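Local coordinates for CELL division control protein 6 (Pyrobaculum aerophilum, PDB 1FNN), which binds ADP and magnesium through an AAA-type ATPase domain and is probably involved in regulating DNA replication, at residues R46-G51 with D169-N174; N80-R85 with A134-P139; L129-A134 with L162-H167. One frame throughout, in Å; residues are numbered along the deposited sequence.

Contact 1. Residues R46-G51 with D169-N174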
# COMPACT_ATOMS: atom_id res chain seq x y z
N ARG A 46 -10.68 -21.12 -8.07
CA ARG A 46 -9.40 -20.71 -7.53
C ARG A 46 -8.90 -19.45 -8.23
O ARG A 46 -9.28 -19.23 -9.39
CB ARG A 46 -8.38 -21.80 -7.40
CG ARG A 46 -7.99 -22.71 -8.53
CD ARG A 46 -9.15 -23.46 -9.20
NE ARG A 46 -8.61 -24.28 -10.25
CZ ARG A 46 -9.19 -24.95 -11.22
NH1 ARG A 46 -10.51 -24.94 -11.36
NH2 ARG A 46 -8.38 -25.61 -12.03
N ALA A 47 -8.32 -18.51 -7.46
CA ALA A 47 -7.73 -17.30 -8.03
C ALA A 47 -6.39 -17.02 -7.33
O ALA A 47 -6.18 -17.40 -6.18
CB ALA A 47 -8.62 -16.10 -7.79
N THR A 48 -5.54 -16.22 -7.97
CA THR A 48 -4.28 -15.75 -7.41
C THR A 48 -4.30 -14.24 -7.50
O THR A 48 -4.68 -13.77 -8.58
CB THR A 48 -3.06 -16.29 -8.19
OG1 THR A 48 -3.05 -17.71 -8.12
CG2 THR A 48 -1.76 -15.78 -7.60
N LEU A 49 -4.09 -13.55 -6.39
CA LEU A 49 -4.09 -12.10 -6.36
C LEU A 49 -2.63 -11.62 -6.32
O LEU A 49 -1.89 -12.11 -5.44
CB LEU A 49 -4.83 -11.57 -5.12
CG LEU A 49 -6.24 -12.13 -4.83
CD1 LEU A 49 -6.86 -11.33 -3.69
CD2 LEU A 49 -7.17 -12.15 -6.03
N LEU A 50 -2.21 -10.77 -7.25
CA LEU A 50 -0.77 -10.39 -7.28
C LEU A 50 -0.65 -8.88 -7.31
O LEU A 50 -1.33 -8.17 -8.04
CB LEU A 50 -0.07 -10.96 -8.53
CG LEU A 50 -0.07 -12.47 -8.71
CD1 LEU A 50 0.59 -12.88 -10.05
CD2 LEU A 50 0.68 -13.15 -7.56
N GLY A 51 0.30 -8.39 -6.51
CA GLY A 51 0.51 -6.94 -6.45
C GLY A 51 1.47 -6.65 -5.31
O GLY A 51 1.53 -7.45 -4.36
N ASP A 169 4.57 -12.84 -9.99
CA ASP A 169 4.43 -14.17 -10.56
C ASP A 169 5.34 -15.21 -9.97
O ASP A 169 5.13 -16.43 -10.12
CB ASP A 169 4.59 -14.06 -12.09
CG ASP A 169 3.43 -13.35 -12.75
OD1 ASP A 169 2.49 -14.02 -13.22
OD2 ASP A 169 3.37 -12.11 -12.84
N ALA A 170 6.35 -14.88 -9.18
CA ALA A 170 7.22 -15.88 -8.55
C ALA A 170 6.46 -16.80 -7.62
O ALA A 170 6.81 -17.99 -7.48
CB ALA A 170 8.35 -15.21 -7.81
N VAL A 171 5.35 -16.33 -7.02
CA VAL A 171 4.58 -17.23 -6.15
C VAL A 171 4.06 -18.40 -6.98
O VAL A 171 4.00 -19.54 -6.49
CB VAL A 171 3.52 -16.47 -5.35
CG1 VAL A 171 2.33 -16.06 -6.22
CG2 VAL A 171 3.07 -17.33 -4.16
N LEU A 172 3.67 -18.19 -8.23
CA LEU A 172 3.26 -19.24 -9.14
C LEU A 172 4.40 -19.95 -9.86
O LEU A 172 4.43 -21.18 -10.02
CB LEU A 172 2.34 -18.62 -10.21
CG LEU A 172 0.99 -18.11 -9.72
CD1 LEU A 172 0.16 -17.59 -10.88
CD2 LEU A 172 0.25 -19.22 -8.97
N ASN A 173 5.40 -19.16 -10.30
CA ASN A 173 6.54 -19.72 -11.03
C ASN A 173 7.32 -20.73 -10.23
O ASN A 173 7.81 -21.69 -10.82
CB ASN A 173 7.45 -18.60 -11.55
CG ASN A 173 6.74 -17.85 -12.67
OD1 ASN A 173 5.81 -18.38 -13.28
ND2 ASN A 173 7.17 -16.64 -12.93
N ASN A 174 7.41 -20.60 -8.91
CA ASN A 174 8.13 -21.56 -8.09
C ASN A 174 7.36 -22.85 -7.87
O ASN A 174 7.86 -23.75 -7.19
CB ASN A 174 8.53 -20.92 -6.76
CG ASN A 174 9.43 -19.71 -6.96
OD1 ASN A 174 9.55 -18.87 -6.07
ND2 ASN A 174 10.08 -19.59 -8.10
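Leu50 holds CG anti to its carbonyl carbon (chi1 -60°), and Val171 has CG1 between its own backbone N and carbonyl carbon (chi1 74°). The two branched side chains cross obliquely, and Leu50 CD2 lies 3.6 Å from Val171 CG1. The other methyl of Leu50 serves a different neighbour. Its CD1 meets the carboxylate of Asp169, 3.9 Å from OD1 and 4.0 Å from OD2, the two side chains crossing at about a right angle. That carboxylate has its polar partner in Arg189, with which OD1 makes a salt bridge, and the leucine methyl merely packs against it. Two residues back along the strand, Thr48 and Leu172 reach for each other tip to tip, Thr48 OG1 ending 3.7 Å from Leu172 CD2. This hydroxyl is buried against carbon and has no hydrogen-bonding partner in the model, an apolar setting for a polar atom. The general lesson is of alternation: Thr48 and Leu50, both directed to one face of the sheet, receive the short helix 170-173 through side chains alone. Strand 46-50 is flanked in the parallel sheet by strands 160-166 and 187-189, and the helix packs over this trio, Leu172 touching Ile164 and Val187 while Met183 of helix 177-183 closes on both Thr48 and Leu172.

Contact 2. Residues N80-R85 with A134-P139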
# COMPACT_ATOMS: atom_id res chain seq x y z
N ASN A 80 -3.17 -16.19 7.39
CA ASN A 80 -2.13 -15.18 7.09
C ASN A 80 -0.80 -15.90 7.01
O ASN A 80 -0.23 -16.27 8.06
CB ASN A 80 -2.15 -14.12 8.19
CG ASN A 80 -1.02 -13.11 8.12
OD1 ASN A 80 -0.11 -13.23 7.30
ND2 ASN A 80 -1.11 -12.12 9.00
N GLY A 81 -0.23 -16.03 5.82
CA GLY A 81 1.01 -16.76 5.60
C GLY A 81 2.22 -16.10 6.26
O GLY A 81 3.28 -16.72 6.40
N PHE A 82 2.10 -14.85 6.70
CA PHE A 82 3.19 -14.24 7.45
C PHE A 82 3.31 -14.91 8.82
O PHE A 82 4.40 -14.90 9.39
CB PHE A 82 3.00 -12.74 7.65
CG PHE A 82 4.11 -12.11 8.46
CD1 PHE A 82 5.30 -11.72 7.85
CD2 PHE A 82 3.97 -11.92 9.82
CE1 PHE A 82 6.31 -11.15 8.60
CE2 PHE A 82 4.98 -11.35 10.58
CZ PHE A 82 6.15 -10.96 9.96
N ILE A 83 2.19 -15.29 9.41
CA ILE A 83 2.10 -15.91 10.71
C ILE A 83 2.17 -17.43 10.67
O ILE A 83 2.93 -18.06 11.41
CB ILE A 83 0.75 -15.50 11.35
CG1 ILE A 83 0.69 -13.98 11.44
CG2 ILE A 83 0.54 -16.15 12.70
CD1 ILE A 83 -0.69 -13.45 11.81
N TYR A 84 1.34 -18.06 9.84
CA TYR A 84 1.31 -19.52 9.75
C TYR A 84 2.03 -19.96 8.49
O TYR A 84 1.47 -19.80 7.40
CB TYR A 84 -0.15 -20.01 9.75
CG TYR A 84 -0.90 -19.37 10.90
CD1 TYR A 84 -1.73 -18.28 10.72
CD2 TYR A 84 -0.76 -19.91 12.18
CE1 TYR A 84 -2.41 -17.71 11.78
CE2 TYR A 84 -1.43 -19.35 13.25
CZ TYR A 84 -2.25 -18.26 13.05
OH TYR A 84 -2.90 -17.73 14.13
N ARG A 85 3.21 -20.56 8.60
CA ARG A 85 4.04 -20.84 7.42
C ARG A 85 4.27 -22.29 7.07
O ARG A 85 4.34 -22.62 5.88
CB ARG A 85 5.42 -20.18 7.60
CG ARG A 85 5.30 -18.66 7.62
CD ARG A 85 6.66 -17.97 7.72
NE ARG A 85 6.47 -16.54 7.91
CZ ARG A 85 7.42 -15.61 7.87
NH1 ARG A 85 8.68 -15.95 7.64
NH2 ARG A 85 7.11 -14.34 8.06
N ALA A 134 1.17 -15.73 0.59
CA ALA A 134 1.57 -17.09 0.37
C ALA A 134 2.98 -17.32 -0.13
O ALA A 134 3.46 -18.45 -0.01
CB ALA A 134 0.55 -17.74 -0.58
N PHE A 135 3.71 -16.29 -0.49
CA PHE A 135 5.13 -16.34 -0.79
C PHE A 135 5.92 -16.79 0.43
O PHE A 135 6.97 -17.43 0.30
CB PHE A 135 5.71 -15.00 -1.29
CG PHE A 135 5.34 -13.80 -0.47
CD1 PHE A 135 6.12 -13.37 0.58
CD2 PHE A 135 4.19 -13.09 -0.76
CE1 PHE A 135 5.78 -12.27 1.33
CE2 PHE A 135 3.82 -11.98 -0.02
CZ PHE A 135 4.63 -11.57 1.03
N ASN A 136 5.37 -16.59 1.64
CA ASN A 136 5.97 -17.07 2.86
C ASN A 136 5.95 -18.58 3.00
O ASN A 136 6.67 -19.05 3.88
CB ASN A 136 5.29 -16.46 4.09
CG ASN A 136 5.58 -14.99 4.25
OD1 ASN A 136 6.73 -14.59 4.46
ND2 ASN A 136 4.54 -14.17 4.15
N LEU A 137 5.14 -19.33 2.26
CA LEU A 137 5.11 -20.77 2.44
C LEU A 137 6.13 -21.46 1.51
O LEU A 137 6.46 -20.95 0.45
CB LEU A 137 3.76 -21.41 2.11
CG LEU A 137 2.45 -20.70 2.42
CD1 LEU A 137 1.27 -21.68 2.34
CD2 LEU A 137 2.45 -19.96 3.74
N ALA A 138 6.49 -22.68 1.90
CA ALA A 138 7.34 -23.47 0.97
C ALA A 138 6.41 -23.85 -0.17
O ALA A 138 5.27 -24.30 0.05
CB ALA A 138 7.92 -24.68 1.68
N PRO A 139 6.92 -23.91 -1.39
CA PRO A 139 6.12 -24.30 -2.54
C PRO A 139 5.39 -25.62 -2.37
O PRO A 139 4.24 -25.75 -2.80
CB PRO A 139 7.17 -24.33 -3.66
CG PRO A 139 8.16 -23.27 -3.28
CD PRO A 139 8.24 -23.35 -1.77
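Asn136 and Gly81 form the tight part of this loop-to-loop contact: Asn136 CB presses to 3.1 Å from Gly81 O, and beside it Leu137 CD2 lies 4.0 Å from Gly81 CA, an approach made against a residue with no side chain. The same Leu137 methyl is 3.8 Å from Tyr84 O, a carbonyl oxygen that is buried here and finds no hydrogen-bonding partner in the model. Toward solvent the character changes. The exposed Arg85 stretches its chain from CG to NE across Asn136, and its guanidinium stacks on the asparagine amide with the planes 18° apart; Asn136 OD1 sits over the centre of the guanidinium, 3.6 Å from Arg85 CZ. This is face contact without a bond, and two of the nitrogens are turned to another acceptor: Arg85 NE and NH2 grip Phe82 O side-on, at 3.0 Å and 3.1 Å, which fixes how the flat group is rotated. The amide is steadied in turn by Asn136 ND2, which bonds Asp133 O. Within 80-85, Asn80 OD1 accepts from Phe82 N in an Asx turn. The two loops leave the neighbouring parallel strands 75-80 and 127-132, where Gly81 still bonds backbone to backbone with Asp132. Tyr84 and Leu137 both rest on Ile90 of helix 87-97, while Ala138 takes the N-cap position of helix 139-148.

Contact 3. Residues L129-A134 with L162-H167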
# COMPACT_ATOMS: atom_id res chain seq x y z
N LEU A 129 -11.03 -20.92 1.40
CA LEU A 129 -9.72 -20.85 2.01
C LEU A 129 -8.84 -19.80 1.34
O LEU A 129 -8.74 -19.70 0.11
CB LEU A 129 -9.09 -22.25 1.93
CG LEU A 129 -7.66 -22.41 2.47
CD1 LEU A 129 -7.58 -22.14 3.98
CD2 LEU A 129 -7.13 -23.81 2.13
N VAL A 130 -8.38 -18.85 2.15
CA VAL A 130 -7.51 -17.81 1.62
C VAL A 130 -6.12 -18.06 2.20
O VAL A 130 -5.94 -18.06 3.43
CB VAL A 130 -8.00 -16.39 2.03
CG1 VAL A 130 -6.98 -15.37 1.56
CG2 VAL A 130 -9.39 -16.10 1.44
N LEU A 131 -5.13 -18.21 1.32
CA LEU A 131 -3.75 -18.21 1.82
C LEU A 131 -3.09 -16.89 1.50
O LEU A 131 -2.55 -16.72 0.39
CB LEU A 131 -3.00 -19.40 1.18
CG LEU A 131 -3.66 -20.76 1.40
CD1 LEU A 131 -2.88 -21.86 0.66
CD2 LEU A 131 -3.78 -21.11 2.88
N ASP A 132 -3.21 -15.92 2.41
CA ASP A 132 -2.70 -14.58 2.19
C ASP A 132 -1.18 -14.55 2.39
O ASP A 132 -0.63 -15.43 3.05
CB ASP A 132 -3.33 -13.56 3.16
CG ASP A 132 -3.44 -12.18 2.55
OD1 ASP A 132 -2.75 -11.91 1.52
OD2 ASP A 132 -4.21 -11.35 3.06
N ASP A 133 -0.52 -13.67 1.68
CA ASP A 133 0.94 -13.60 1.65
C ASP A 133 1.57 -14.98 1.60
O ASP A 133 2.45 -15.31 2.40
CB ASP A 133 1.52 -12.85 2.86
CG ASP A 133 0.93 -11.44 2.85
OD1 ASP A 133 0.80 -10.88 1.74
OD2 ASP A 133 0.63 -10.99 3.97
N ALA A 134 1.17 -15.73 0.59
CA ALA A 134 1.57 -17.09 0.37
C ALA A 134 2.98 -17.32 -0.13
O ALA A 134 3.46 -18.45 -0.01
CB ALA A 134 0.55 -17.74 -0.58
N LEU A 162 -10.33 -21.66 -3.37
CA LEU A 162 -9.02 -21.30 -2.85
C LEU A 162 -8.49 -20.02 -3.48
O LEU A 162 -8.44 -19.88 -4.73
CB LEU A 162 -8.04 -22.44 -3.15
CG LEU A 162 -6.58 -22.08 -2.80
CD1 LEU A 162 -6.38 -21.91 -1.29
CD2 LEU A 162 -5.64 -23.14 -3.37
N VAL A 163 -8.20 -19.02 -2.65
CA VAL A 163 -7.52 -17.82 -3.15
C VAL A 163 -6.12 -17.79 -2.52
O VAL A 163 -6.00 -17.92 -1.28
CB VAL A 163 -8.27 -16.53 -2.79
CG1 VAL A 163 -7.46 -15.28 -3.20
CG2 VAL A 163 -9.59 -16.47 -3.56
N ILE A 164 -5.08 -17.58 -3.34
CA ILE A 164 -3.73 -17.40 -2.84
C ILE A 164 -3.20 -16.02 -3.28
O ILE A 164 -3.68 -15.41 -4.25
CB ILE A 164 -2.73 -18.46 -3.31
CG1 ILE A 164 -2.41 -18.27 -4.79
CG2 ILE A 164 -3.27 -19.87 -3.05
CD1 ILE A 164 -1.34 -19.25 -5.28
N VAL A 165 -2.38 -15.44 -2.41
CA VAL A 165 -1.95 -14.07 -2.56
C VAL A 165 -0.43 -13.92 -2.58
O VAL A 165 0.26 -14.52 -1.78
CB VAL A 165 -2.52 -13.21 -1.42
CG1 VAL A 165 -2.11 -11.75 -1.60
CG2 VAL A 165 -4.04 -13.27 -1.30
N GLY A 166 0.09 -13.22 -3.61
CA GLY A 166 1.53 -13.02 -3.68
C GLY A 166 1.84 -11.61 -4.18
O GLY A 166 0.97 -10.80 -4.44
N HIS A 167 3.13 -11.31 -4.30
CA HIS A 167 3.60 -10.02 -4.76
C HIS A 167 3.75 -9.94 -6.27
O HIS A 167 3.46 -8.89 -6.84
CB HIS A 167 4.99 -9.67 -4.17
CG HIS A 167 4.85 -9.26 -2.73
ND1 HIS A 167 5.83 -9.49 -1.79
CD2 HIS A 167 3.83 -8.63 -2.09
CE1 HIS A 167 5.43 -9.03 -0.63
NE2 HIS A 167 4.22 -8.50 -0.78
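Leu129 and Leu162 lie side by side and point the same way, as paired residues of parallel strands do, with Leu129 CD2 4.0 Å from Leu162 CD1. That one methyl also meets Leu131, whose side chain approaches obliquely and brings CG to 4.0 Å from Leu162 CD1, so three leucines share one sheet face, where Leu131 and Leu162 pack on helix 139-148. Val130 and Val163 point to the opposite face, toward Leu61 of helix 57-68. Beneath the side chains the strands run 8° from parallel, laced by bonds from Val163 N to Leu129 O, Leu131 N to Val163 O and Val165 N to Leu131 O; past this ladder, after the turn at Asp133, Ala134 N bonds Val165 O at 2.8 Å. At the strand ends Asp132 crosses Val165, its CG swung away from exactly anti to the backbone N (chi1 -149°); OD1 lies 3.2 Å from Val165 CG1, while accepting from Asp133 N at 2.8 Å. OD2 is hydrogen-bonded to Tyr78 and Thr58. An alanine in place of Asp132 would probably leave Tyr78 OH, Thr58 OG1 and Asp133 N without their carboxylate partners and open a gap beside Val165. Asp132 is known to bind magnesium, though here its side chain stays about 4 Å from the ion at the nearest atoms; its place ending a hydrophobic strand is consistent with the Walker B aspartate of P-loop ATPases.

All three contacts belong to the ATPase domain and gather on one parallel sheet, ordered 75-80, 127-132, 160-166, 46-50, 187-189. Contact 3 joins two of its inner strands, 127-132 and 160-166; its centre is about 8 Å from that of contact 1 and 9 Å from that of contact 2, which themselves stand about 13 Å apart. Along the chain contacts 2 and 3 both fall inside the loop closed by contact 1, and they interleave with each other, sharing Ala134. Strand 160-166 hydrogen-bonds to strand 46-50 and leads on to helix 170-173, whose Val171 packs on the backbone of Ala134 and Phe135. Contact 3 comes closest to the bound ADP and magnesium, through Asp132, the other two lying farther off.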